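Local structure of inositol-1-monophosphatase SuhB (Mycobacterium tuberculosis, 2Q74) at residues V99-D104 / I123-G128; R165-D170 / A266-I271; A175-G180 / L223-E228. The protein probably hydrolyses inositol 1-phosphate to free myo-inositol and phosphate with magnesium as cofactor, the last step in making myo-inositol from glucose 6-phosphate. All blocks are in the same frame, centred on the assembly; numbering follows the deposited sequence.

Contact 1 of 3, residues V99-D104 / I123-G128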
ATOM      1  N   VAL A  99     -32.982  -4.444  10.213  1.00 70.38           N
ATOM      2  CA  VAL A  99     -31.575  -4.385   9.793  1.00 69.71           C
ATOM      3  C   VAL A  99     -30.811  -3.249  10.482  1.00 69.08           C
ATOM      4  O   VAL A  99     -31.363  -2.181  10.734  1.00 69.28           O
ATOM      5  CB  VAL A  99     -31.457  -4.190   8.269  1.00 69.63           C
ATOM      6  CG1 VAL A  99     -30.218  -3.376   7.921  1.00 69.83           C
ATOM      7  CG2 VAL A  99     -31.444  -5.519   7.560  1.00 68.93           C
ATOM      8  N   THR A 100     -29.537  -3.490  10.765  1.00 68.18           N
ATOM      9  CA  THR A 100     -28.677  -2.510  11.413  1.00 67.78           C
ATOM     10  C   THR A 100     -27.523  -2.137  10.491  1.00 67.23           C
ATOM     11  O   THR A 100     -26.797  -3.009  10.004  1.00 67.26           O
ATOM     12  CB  THR A 100     -28.084  -3.053  12.723  1.00 67.69           C
ATOM     13  OG1 THR A 100     -29.122  -3.194  13.691  1.00 67.88           O
ATOM     14  CG2 THR A 100     -26.996  -2.111  13.274  1.00 67.13           C
ATOM     15  N   TRP A 101     -27.346  -0.842  10.266  1.00 66.11           N
ATOM     16  CA  TRP A 101     -26.276  -0.378   9.398  1.00 65.16           C
ATOM     17  C   TRP A 101     -25.037  -0.114  10.223  1.00 64.92           C
ATOM     18  O   TRP A 101     -25.053   0.720  11.119  1.00 64.91           O
ATOM     19  CB  TRP A 101     -26.721   0.844   8.611  1.00 64.30           C
ATOM     20  CG  TRP A 101     -27.860   0.490   7.752  1.00 63.32           C
ATOM     21  CD1 TRP A 101     -29.163   0.520   8.101  1.00 62.64           C
ATOM     22  CD2 TRP A 101     -27.806  -0.012   6.414  1.00 62.68           C
ATOM     23  NE1 TRP A 101     -29.941   0.093   7.059  1.00 62.59           N
ATOM     24  CE2 TRP A 101     -29.135  -0.248   6.009  1.00 62.13           C
ATOM     25  CE3 TRP A 101     -26.762  -0.279   5.510  1.00 62.70           C
ATOM     26  CZ2 TRP A 101     -29.462  -0.746   4.742  1.00 62.14           C
ATOM     27  CZ3 TRP A 101     -27.078  -0.773   4.245  1.00 62.64           C
ATOM     28  CH2 TRP A 101     -28.426  -1.002   3.876  1.00 62.75           C
ATOM     29  N   VAL A 102     -23.981  -0.872   9.938  1.00 64.80           N
ATOM     30  CA  VAL A 102     -22.712  -0.751  10.644  1.00 64.79           C
ATOM     31  C   VAL A 102     -21.757  -0.004   9.737  1.00 64.77           C
ATOM     32  O   VAL A 102     -21.513  -0.438   8.609  1.00 64.47           O
ATOM     33  CB  VAL A 102     -22.095  -2.122  10.945  1.00 64.92           C
ATOM     34  CG1 VAL A 102     -20.852  -1.984  11.816  1.00 64.70           C
ATOM     35  CG2 VAL A 102     -23.122  -3.038  11.620  1.00 65.36           C
ATOM     36  N   LEU A 103     -21.212   1.117  10.203  1.00 64.50           N
ATOM     37  CA  LEU A 103     -20.409   1.891   9.289  1.00 64.56           C
ATOM     38  C   LEU A 103     -19.151   2.575   9.823  1.00 64.05           C
ATOM     39  O   LEU A 103     -19.009   2.805  11.021  1.00 63.92           O
ATOM     40  CB  LEU A 103     -21.295   2.832   8.473  1.00 64.92           C
ATOM     41  CG  LEU A 103     -22.191   3.905   9.071  1.00 65.89           C
ATOM     42  CD1 LEU A 103     -23.571   3.795   8.412  1.00 65.87           C
ATOM     43  CD2 LEU A 103     -22.334   3.778  10.533  1.00 67.47           C
ATOM     44  N   ASP A 104     -18.216   2.807   8.900  1.00 63.44           N
ATOM     45  CA  ASP A 104     -17.021   3.601   9.141  1.00 63.18           C
ATOM     46  C   ASP A 104     -16.808   4.534   7.941  1.00 62.52           C
ATOM     47  O   ASP A 104     -16.494   4.081   6.829  1.00 62.33           O
ATOM     48  CB  ASP A 104     -15.775   2.740   9.353  1.00 63.44           C
ATOM     49  CG  ASP A 104     -14.596   3.548   9.902  1.00 64.52           C
ATOM     50  OD1 ASP A 104     -14.712   4.785   9.975  1.00 65.98           O
ATOM     51  OD2 ASP A 104     -13.556   2.965  10.268  1.00 65.21           O
ATOM     52  N   ILE A 123     -19.724   0.128   4.634  1.00 59.20           N
ATOM     53  CA  ILE A 123     -21.151   0.099   4.967  1.00 60.37           C
ATOM     54  C   ILE A 123     -21.598  -1.381   5.017  1.00 61.07           C
ATOM     55  O   ILE A 123     -21.636  -2.059   3.992  1.00 61.20           O
ATOM     56  CB  ILE A 123     -22.029   0.794   3.899  1.00 60.60           C
ATOM     57  CG1 ILE A 123     -21.465   2.143   3.450  1.00 62.36           C
ATOM     58  CG2 ILE A 123     -23.445   0.952   4.416  1.00 61.18           C
ATOM     59  CD1 ILE A 123     -21.773   3.311   4.361  1.00 64.29           C
ATOM     60  N   GLY A 124     -21.953  -1.870   6.196  1.00 61.66           N
ATOM     61  CA  GLY A 124     -22.461  -3.224   6.331  1.00 62.56           C
ATOM     62  C   GLY A 124     -23.925  -3.251   6.757  1.00 63.18           C
ATOM     63  O   GLY A 124     -24.352  -2.423   7.567  1.00 63.35           O
ATOM     64  N   ALA A 125     -24.684  -4.199   6.211  1.00 63.85           N
ATOM     65  CA  ALA A 125     -26.089  -4.390   6.576  1.00 64.70           C
ATOM     66  C   ALA A 125     -26.192  -5.685   7.358  1.00 65.60           C
ATOM     67  O   ALA A 125     -25.991  -6.757   6.798  1.00 65.33           O
ATOM     68  CB  ALA A 125     -26.955  -4.455   5.344  1.00 64.49           C
ATOM     69  N   GLN A 126     -26.476  -5.570   8.654  1.00 66.90           N
ATOM     70  CA  GLN A 126     -26.525  -6.724   9.554  1.00 67.99           C
ATOM     71  C   GLN A 126     -27.940  -7.014  10.011  1.00 69.09           C
ATOM     72  O   GLN A 126     -28.753  -6.093  10.170  1.00 69.41           O
ATOM     73  CB  GLN A 126     -25.634  -6.507  10.784  1.00 67.89           C
ATOM     74  CG  GLN A 126     -24.153  -6.727  10.513  1.00 68.15           C
ATOM     75  CD  GLN A 126     -23.310  -6.788  11.773  1.00 68.60           C
ATOM     76  OE1 GLN A 126     -22.155  -7.233  11.734  1.00 69.61           O
ATOM     77  NE2 GLN A 126     -23.883  -6.349  12.902  1.00 68.44           N
ATOM     78  N   VAL A 127     -28.216  -8.301  10.217  1.00 70.32           N
ATOM     79  CA  VAL A 127     -29.477  -8.772  10.778  1.00 71.30           C
ATOM     80  C   VAL A 127     -29.128  -9.835  11.806  1.00 71.80           C
ATOM     81  O   VAL A 127     -28.614 -10.903  11.460  1.00 72.16           O
ATOM     82  CB  VAL A 127     -30.407  -9.390   9.701  1.00 71.61           C
ATOM     83  CG1 VAL A 127     -31.705  -9.862  10.326  1.00 71.76           C
ATOM     84  CG2 VAL A 127     -30.677  -8.389   8.576  1.00 71.70           C
ATOM     85  N   GLY A 128     -29.384  -9.523  13.073  1.00 72.22           N
ATOM     86  CA  GLY A 128     -29.061 -10.418  14.176  1.00 72.22           C
ATOM     87  C   GLY A 128     -27.567 -10.645  14.322  1.00 72.34           C
ATOM     88  O   GLY A 128     -27.144 -11.722  14.730  1.00 72.58           O
TER
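Trp101 lies across from Ala125 and Ile123, and its indole carries the apolar part of this contact. Trp101 CB sits 4.2 Å from Gly124 O. CG is anti to the carbonyl carbon (chi1 -62°), beside the backbone N. In the six-membered ring, Trp101 CE3 is 3.7 Å from Ile123 CG2, which lies at the ring edge. Trp101 CZ3 comes 3.8 Å from Ala125 CB. Ala125 CB lies over the face of the six-membered ring, a CH-pi contact, 4.0 Å from Trp101 CH2. Val99 CG1 lies on the same face, and both carbons are displaced toward the rim. At the five-membered ring, NE1 is hydrogen-bonded to Asp78 OD2, outside the two segments.

The backbones form an antiparallel pair inside the mixed sheet of the inositol monophosphatase fold. Thr100 with Gln126 and Val102 with Gly124 are hydrogen-bonded pairs, each joined by two nearly straight bonds. Trp101 with Ala125 and Leu103 with Ile123 are non-hydrogen-bonded pairs. Strand 100-104 ends at Asp104, which by similarity binds both magnesium ions.

Helices 8-33 and 55-74 cover the face that holds Trp101, Leu103 and Ile123. On the other face, Val102 CG2 packs 3.6 Å from Gln126 NE2, with the extended amide chain crossing the valine. Val102 and Gln126 there also touch helix 233-245.

Contact 2 of 3, residues R165-D170 / A266-I271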
ATOM      1  N   ARG A 165     -13.297 -13.063  -7.362  1.00 71.16           N
ATOM      2  CA  ARG A 165     -12.912 -14.403  -6.981  1.00 72.62           C
ATOM      3  C   ARG A 165     -11.514 -14.373  -6.400  1.00 72.51           C
ATOM      4  O   ARG A 165     -10.601 -13.751  -6.957  1.00 72.86           O
ATOM      5  CB  ARG A 165     -12.946 -15.327  -8.194  1.00 73.56           C
ATOM      6  CG  ARG A 165     -14.350 -15.800  -8.593  1.00 78.17           C
ATOM      7  CD  ARG A 165     -15.081 -16.426  -7.398  1.00 84.54           C
ATOM      8  NE  ARG A 165     -15.854 -17.604  -7.754  1.00 87.35           N
ATOM      9  CZ  ARG A 165     -16.505 -18.367  -6.877  1.00 89.75           C
ATOM     10  NH1 ARG A 165     -16.498 -18.067  -5.579  1.00 89.34           N
ATOM     11  NH2 ARG A 165     -17.181 -19.440  -7.307  1.00 90.59           N
ATOM     12  N   CYS A 166     -11.336 -15.028  -5.265  1.00 72.39           N
ATOM     13  CA  CYS A 166     -10.028 -15.068  -4.644  1.00 72.56           C
ATOM     14  C   CYS A 166      -9.155 -16.043  -5.404  1.00 71.42           C
ATOM     15  O   CYS A 166      -9.621 -16.737  -6.288  1.00 71.26           O
ATOM     16  CB  CYS A 166     -10.141 -15.452  -3.175  1.00 72.84           C
ATOM     17  SG  CYS A 166     -11.060 -16.954  -2.967  1.00 75.61           S
ATOM     18  N   THR A 167      -7.878 -16.073  -5.066  1.00 70.66           N
ATOM     19  CA  THR A 167      -6.910 -16.836  -5.818  1.00 70.17           C
ATOM     20  C   THR A 167      -7.054 -18.317  -5.512  1.00 70.41           C
ATOM     21  O   THR A 167      -7.799 -18.693  -4.627  1.00 70.84           O
ATOM     22  CB  THR A 167      -5.484 -16.382  -5.467  1.00 69.91           C
ATOM     23  OG1 THR A 167      -5.235 -16.666  -4.091  1.00 69.59           O
ATOM     24  CG2 THR A 167      -5.310 -14.902  -5.699  1.00 68.54           C
ATOM     25  N   GLY A 168      -6.314 -19.153  -6.228  1.00 70.92           N
ATOM     26  CA  GLY A 168      -6.310 -20.601  -5.984  1.00 71.34           C
ATOM     27  C   GLY A 168      -4.978 -21.135  -5.464  1.00 71.81           C
ATOM     28  O   GLY A 168      -4.618 -22.256  -5.783  1.00 72.24           O
ATOM     29  N   VAL A 169      -4.244 -20.342  -4.683  1.00 72.32           N
ATOM     30  CA  VAL A 169      -2.988 -20.789  -4.065  1.00 72.78           C
ATOM     31  C   VAL A 169      -3.184 -22.021  -3.204  1.00 74.05           C
ATOM     32  O   VAL A 169      -4.177 -22.102  -2.484  1.00 74.00           O
ATOM     33  CB  VAL A 169      -2.358 -19.729  -3.088  1.00 72.39           C
ATOM     34  CG1 VAL A 169      -1.011 -19.261  -3.592  1.00 71.46           C
ATOM     35  CG2 VAL A 169      -3.339 -18.603  -2.760  1.00 70.83           C
ATOM     36  N   ASP A 170      -2.200 -22.925  -3.239  1.00 75.75           N
ATOM     37  CA  ASP A 170      -2.192 -24.172  -2.419  1.00 77.18           C
ATOM     38  C   ASP A 170      -1.139 -24.127  -1.325  1.00 77.51           C
ATOM     39  O   ASP A 170      -1.404 -24.537  -0.200  1.00 77.90           O
ATOM     40  CB  ASP A 170      -1.891 -25.392  -3.284  1.00 77.24           C
ATOM     41  CG  ASP A 170      -2.914 -25.594  -4.346  1.00 79.20           C
ATOM     42  OD1 ASP A 170      -4.053 -25.111  -4.155  1.00 80.85           O
ATOM     43  OD2 ASP A 170      -2.575 -26.220  -5.380  1.00 81.97           O
ATOM     44  N   ALA A 266      -8.832 -14.129   6.899  1.00 66.47           N
ATOM     45  CA  ALA A 266      -9.456 -14.286   5.594  1.00 66.15           C
ATOM     46  C   ALA A 266      -8.414 -14.820   4.621  1.00 65.90           C
ATOM     47  O   ALA A 266      -7.351 -14.252   4.492  1.00 66.36           O
ATOM     48  CB  ALA A 266     -10.010 -12.972   5.120  1.00 66.16           C
ATOM     49  N   ALA A 267      -8.706 -15.920   3.946  1.00 65.77           N
ATOM     50  CA  ALA A 267      -7.705 -16.564   3.108  1.00 66.01           C
ATOM     51  C   ALA A 267      -8.340 -17.299   1.943  1.00 66.46           C
ATOM     52  O   ALA A 267      -9.474 -17.785   2.046  1.00 66.85           O
ATOM     53  CB  ALA A 267      -6.894 -17.542   3.947  1.00 65.57           C
ATOM     54  N   ALA A 268      -7.609 -17.396   0.838  1.00 66.72           N
ATOM     55  CA  ALA A 268      -8.008 -18.278  -0.229  1.00 67.16           C
ATOM     56  C   ALA A 268      -8.169 -19.689   0.366  1.00 67.84           C
ATOM     57  O   ALA A 268      -7.390 -20.097   1.223  1.00 67.68           O
ATOM     58  CB  ALA A 268      -7.003 -18.264  -1.336  1.00 66.90           C
ATOM     59  N   PRO A 269      -9.187 -20.435  -0.086  1.00 68.73           N
ATOM     60  CA  PRO A 269      -9.588 -21.703   0.547  1.00 69.21           C
ATOM     61  C   PRO A 269      -8.506 -22.777   0.542  1.00 69.58           C
ATOM     62  O   PRO A 269      -8.400 -23.567   1.495  1.00 69.27           O
ATOM     63  CB  PRO A 269     -10.774 -22.147  -0.308  1.00 69.13           C
ATOM     64  CG  PRO A 269     -10.579 -21.453  -1.608  1.00 69.23           C
ATOM     65  CD  PRO A 269     -10.034 -20.126  -1.249  1.00 68.79           C
ATOM     66  N   GLY A 270      -7.711 -22.794  -0.528  1.00 70.07           N
ATOM     67  CA  GLY A 270      -6.660 -23.784  -0.679  1.00 70.54           C
ATOM     68  C   GLY A 270      -5.561 -23.656   0.351  1.00 70.76           C
ATOM     69  O   GLY A 270      -4.718 -24.550   0.468  1.00 71.35           O
ATOM     70  N   ILE A 271      -5.589 -22.568   1.120  1.00 70.69           N
ATOM     71  CA  ILE A 271      -4.488 -22.223   2.007  1.00 70.66           C
ATOM     72  C   ILE A 271      -4.925 -21.852   3.429  1.00 70.41           C
ATOM     73  O   ILE A 271      -4.097 -21.609   4.300  1.00 70.04           O
ATOM     74  CB  ILE A 271      -3.665 -21.094   1.331  1.00 71.10           C
ATOM     75  CG1 ILE A 271      -2.192 -21.484   1.300  1.00 72.14           C
ATOM     76  CG2 ILE A 271      -3.944 -19.687   1.934  1.00 69.94           C
ATOM     77  CD1 ILE A 271      -1.480 -20.893   0.093  1.00 74.46           C
TER
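Ala268 pushes its methyl into a shallow hollow on the loop 165-170. Thr167 O lines the hollow 3.4 Å from Ala268 CB. Thr167 OG1 lies 3.6 Å from Ala268 CB, and Val169 CG2 closes the hollow at 3.9 Å from the same CB. The threonine hydroxyl is placed there by its first torsion (chi1 64°), which sets OG1 between the backbone N and the carbonyl carbon.

To one side of this methyl, Cys166 points toward the other segment. Cys166 SG rests against the proline ring, 3.8 Å from Pro269 CD. To the other side, Val169 and Ile271 meet obliquely. Ile271 CD1 comes against the valine branch point, 3.5 Å from Val169 CB. Ile271 CG1 packs 3.5 Å from Asp170 O. Between these bumps the chain is smooth at Gly270. Its lack of a side chain lets Val169 O settle 3.5 Å from Gly270 CA, in a CA-H...O contact.

The segment 266-271 leaves the end of strand 262-267, turns, and reaches Ile271, the N-cap position of helix 272-280. Ile271 N bonds back to Ala268 O within this turn. The loop 165-170 lies over the turn on its way from strand 160-163 to strand 176-181.

Several polar groups bond outside the two segments: Thr167 OG1 to the Asp224 side chain, and the backbones of Cys166 to Ala246 and of Ala268 to Asp224. Mostly apolar groups and backbone carbonyls meet here, with one threonine hydroxyl among them. Shape fit and van der Waals contact therefore join the segments, while neighbours satisfy polar groups such as that hydroxyl.

Contact 3 of 3, residues A175-G180 / L223-E228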
ATOM      1  N   ALA A 175       1.854 -17.738  -0.691  1.00 67.56           N
ATOM      2  CA  ALA A 175       0.765 -16.832  -0.397  1.00 66.11           C
ATOM      3  C   ALA A 175       1.289 -15.431  -0.035  1.00 64.92           C
ATOM      4  O   ALA A 175       2.282 -15.297   0.684  1.00 64.65           O
ATOM      5  CB  ALA A 175      -0.080 -17.397   0.715  1.00 65.75           C
ATOM      6  N   LEU A 176       0.623 -14.401  -0.562  1.00 63.20           N
ATOM      7  CA  LEU A 176       0.905 -13.025  -0.174  1.00 62.23           C
ATOM      8  C   LEU A 176      -0.073 -12.618   0.931  1.00 61.66           C
ATOM      9  O   LEU A 176      -1.299 -12.583   0.722  1.00 61.42           O
ATOM     10  CB  LEU A 176       0.766 -12.105  -1.382  1.00 62.01           C
ATOM     11  CG  LEU A 176       1.075 -10.646  -1.248  1.00 60.33           C
ATOM     12  CD1 LEU A 176       2.525 -10.451  -0.882  1.00 60.43           C
ATOM     13  CD2 LEU A 176       0.743 -10.003  -2.579  1.00 60.28           C
ATOM     14  N   LEU A 177       0.480 -12.315   2.100  1.00 60.89           N
ATOM     15  CA  LEU A 177      -0.310 -12.087   3.284  1.00 60.80           C
ATOM     16  C   LEU A 177      -0.318 -10.608   3.659  1.00 61.81           C
ATOM     17  O   LEU A 177       0.732  -9.983   3.769  1.00 61.47           O
ATOM     18  CB  LEU A 177       0.268 -12.890   4.433  1.00 60.28           C
ATOM     19  CG  LEU A 177      -0.418 -12.751   5.782  1.00 59.48           C
ATOM     20  CD1 LEU A 177      -1.773 -13.479   5.804  1.00 60.41           C
ATOM     21  CD2 LEU A 177       0.505 -13.285   6.833  1.00 58.13           C
ATOM     22  N   GLY A 178      -1.513 -10.076   3.903  1.00 62.94           N
ATOM     23  CA  GLY A 178      -1.662  -8.741   4.446  1.00 63.86           C
ATOM     24  C   GLY A 178      -1.893  -8.779   5.946  1.00 65.47           C
ATOM     25  O   GLY A 178      -2.543  -9.680   6.479  1.00 65.86           O
ATOM     26  N   THR A 179      -1.354  -7.808   6.654  1.00 67.77           N
ATOM     27  CA  THR A 179      -1.642  -7.683   8.085  1.00 69.49           C
ATOM     28  C   THR A 179      -1.780  -6.258   8.512  1.00 70.85           C
ATOM     29  O   THR A 179      -1.467  -5.344   7.769  1.00 71.19           O
ATOM     30  CB  THR A 179      -0.554  -8.326   8.958  1.00 69.53           C
ATOM     31  OG1 THR A 179       0.744  -7.906   8.521  1.00 68.84           O
ATOM     32  CG2 THR A 179      -0.650  -9.804   8.844  1.00 70.28           C
ATOM     33  N   GLY A 180      -2.282  -6.092   9.721  1.00 73.04           N
ATOM     34  CA  GLY A 180      -2.342  -4.798  10.358  1.00 74.87           C
ATOM     35  C   GLY A 180      -2.152  -4.950  11.845  1.00 76.75           C
ATOM     36  O   GLY A 180      -2.102  -6.068  12.374  1.00 76.80           O
ATOM     37  N   LEU A 223      -4.433 -10.022  -2.601  1.00 60.48           N
ATOM     38  CA  LEU A 223      -3.742 -10.722  -1.531  1.00 59.77           C
ATOM     39  C   LEU A 223      -4.295 -12.138  -1.524  1.00 60.28           C
ATOM     40  O   LEU A 223      -5.447 -12.342  -1.909  1.00 60.42           O
ATOM     41  CB  LEU A 223      -4.035 -10.088  -0.177  1.00 59.14           C
ATOM     42  CG  LEU A 223      -3.550  -8.661   0.060  1.00 58.47           C
ATOM     43  CD1 LEU A 223      -4.129  -8.231   1.403  1.00 57.75           C
ATOM     44  CD2 LEU A 223      -2.008  -8.531   0.016  1.00 54.42           C
ATOM     45  N   ASP A 224      -3.489 -13.101  -1.070  1.00 60.38           N
ATOM     46  CA  ASP A 224      -3.933 -14.475  -0.908  1.00 60.19           C
ATOM     47  C   ASP A 224      -4.580 -14.686   0.453  1.00 60.49           C
ATOM     48  O   ASP A 224      -5.389 -15.601   0.622  1.00 60.32           O
ATOM     49  CB  ASP A 224      -2.761 -15.430  -1.059  1.00 60.14           C
ATOM     50  CG  ASP A 224      -2.247 -15.514  -2.489  1.00 59.86           C
ATOM     51  OD1 ASP A 224      -3.021 -15.673  -3.454  1.00 59.26           O
ATOM     52  OD2 ASP A 224      -1.022 -15.405  -2.639  1.00 61.73           O
ATOM     53  N   ALA A 225      -4.191 -13.867   1.430  1.00 60.72           N
ATOM     54  CA  ALA A 225      -4.781 -13.916   2.769  1.00 60.85           C
ATOM     55  C   ALA A 225      -4.596 -12.650   3.536  1.00 61.24           C
ATOM     56  O   ALA A 225      -3.758 -11.771   3.201  1.00 62.08           O
ATOM     57  CB  ALA A 225      -4.192 -15.033   3.574  1.00 61.04           C
ATOM     58  N   TYR A 226      -5.347 -12.570   4.623  1.00 61.07           N
ATOM     59  CA  TYR A 226      -5.257 -11.414   5.501  1.00 60.95           C
ATOM     60  C   TYR A 226      -5.465 -11.842   6.929  1.00 62.12           C
ATOM     61  O   TYR A 226      -6.343 -12.628   7.205  1.00 61.22           O
ATOM     62  CB  TYR A 226      -6.311 -10.384   5.100  1.00 59.45           C
ATOM     63  CG  TYR A 226      -6.579  -9.320   6.126  1.00 56.81           C
ATOM     64  CD1 TYR A 226      -5.584  -8.396   6.478  1.00 56.48           C
ATOM     65  CD2 TYR A 226      -7.830  -9.217   6.739  1.00 54.15           C
ATOM     66  CE1 TYR A 226      -5.828  -7.370   7.430  1.00 55.34           C
ATOM     67  CE2 TYR A 226      -8.093  -8.223   7.693  1.00 55.19           C
ATOM     68  CZ  TYR A 226      -7.077  -7.284   8.024  1.00 55.66           C
ATOM     69  OH  TYR A 226      -7.337  -6.318   8.946  1.00 54.18           O
ATOM     70  N   TYR A 227      -4.648 -11.296   7.825  1.00 64.28           N
ATOM     71  CA  TYR A 227      -4.741 -11.592   9.259  1.00 65.94           C
ATOM     72  C   TYR A 227      -4.517 -10.321  10.093  1.00 66.95           C
ATOM     73  O   TYR A 227      -3.483  -9.647   9.975  1.00 66.53           O
ATOM     74  CB  TYR A 227      -3.710 -12.657   9.669  1.00 66.99           C
ATOM     75  CG  TYR A 227      -3.429 -12.670  11.151  1.00 67.64           C
ATOM     76  CD1 TYR A 227      -4.394 -13.104  12.039  1.00 70.11           C
ATOM     77  CD2 TYR A 227      -2.232 -12.204  11.668  1.00 68.78           C
ATOM     78  CE1 TYR A 227      -4.181 -13.108  13.423  1.00 70.98           C
ATOM     79  CE2 TYR A 227      -1.996 -12.188  13.050  1.00 70.42           C
ATOM     80  CZ  TYR A 227      -2.990 -12.659  13.935  1.00 71.00           C
ATOM     81  OH  TYR A 227      -2.846 -12.693  15.324  1.00 70.00           O
ATOM     82  N   GLU A 228      -5.490 -10.023  10.950  1.00 68.45           N
ATOM     83  CA  GLU A 228      -5.343  -8.961  11.925  1.00 69.74           C
ATOM     84  C   GLU A 228      -6.009  -9.281  13.262  1.00 70.79           C
ATOM     85  O   GLU A 228      -7.124  -9.792  13.317  1.00 70.74           O
ATOM     86  CB  GLU A 228      -5.885  -7.639  11.384  1.00 69.99           C
ATOM     87  CG  GLU A 228      -5.388  -6.441  12.185  1.00 70.11           C
ATOM     88  CD  GLU A 228      -5.755  -5.131  11.585  1.00 70.60           C
ATOM     89  OE1 GLU A 228      -5.777  -5.016  10.342  1.00 71.20           O
ATOM     90  OE2 GLU A 228      -6.027  -4.199  12.373  1.00 72.72           O
TER
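Leu176 to Gly178 pair with Asp224 to Tyr227 as parallel neighbours in the middle of a five-stranded mixed sheet. Strand 204-206 lies beyond one partner and strand 262-267 beyond the other. Gly178 is held on both its polar atoms: Gly178 N bonds to Ala225 O at 2.9 Å, and Gly178 O accepts Tyr227 N at 3.0 Å. Further back, Leu176 O accepts two donors, Asp224 N at 2.9 Å and Ala225 N at 3.2 Å. Asp224 OD2 in turn accepts Leu176 N at 2.8 Å on its anti lone pair, so bonds run both ways between these residues.

Leu177 and Tyr227 turn to the face covered by helix 188-198. There Leu177 CG is anti to the backbone N (chi1 179°), and the branch tip Leu177 CD1 rests 3.6 Å from Ala225 CB. Tyr226 lies on the opposite face, against helix 211-220. Leu176 CG meets Leu223 CD2 at 3.9 Å.

Asp224 OD2 also hydrogen-bonds Tyr114 OH of the second subunit. One buried carboxylate oxygen thus ties the start of this strand pair to the dimer interface. The Leu176 N-H, and perhaps the hydroxyls of Thr167 and of Tyr114 of the second subunit, would probably favour the ionised carboxylate.

In the fold
Contacts 1 and 3 are buried strand pairs, but they belong to different sheets, with centres 24 Å apart on opposite sides of the chain's centre. Contact 1 is antiparallel and reaches the probable metal site. Contact 3 is parallel and touches the second subunit. Contact 2 is partly exposed, away from the annotated sites, and joins a loop to a strand end mainly by packing, without hydrogen bonds between its two segments. It adjoins contact 3, since strands 262-267 and 225-231 are neighbours in one sheet. Ala266 O comes 2.6 Å from Tyr226 N, a probable hydrogen bond. Contacts 1 and 3 combine backbone bonds with side-chain packing, whereas contact 2, more exposed, relies on shape.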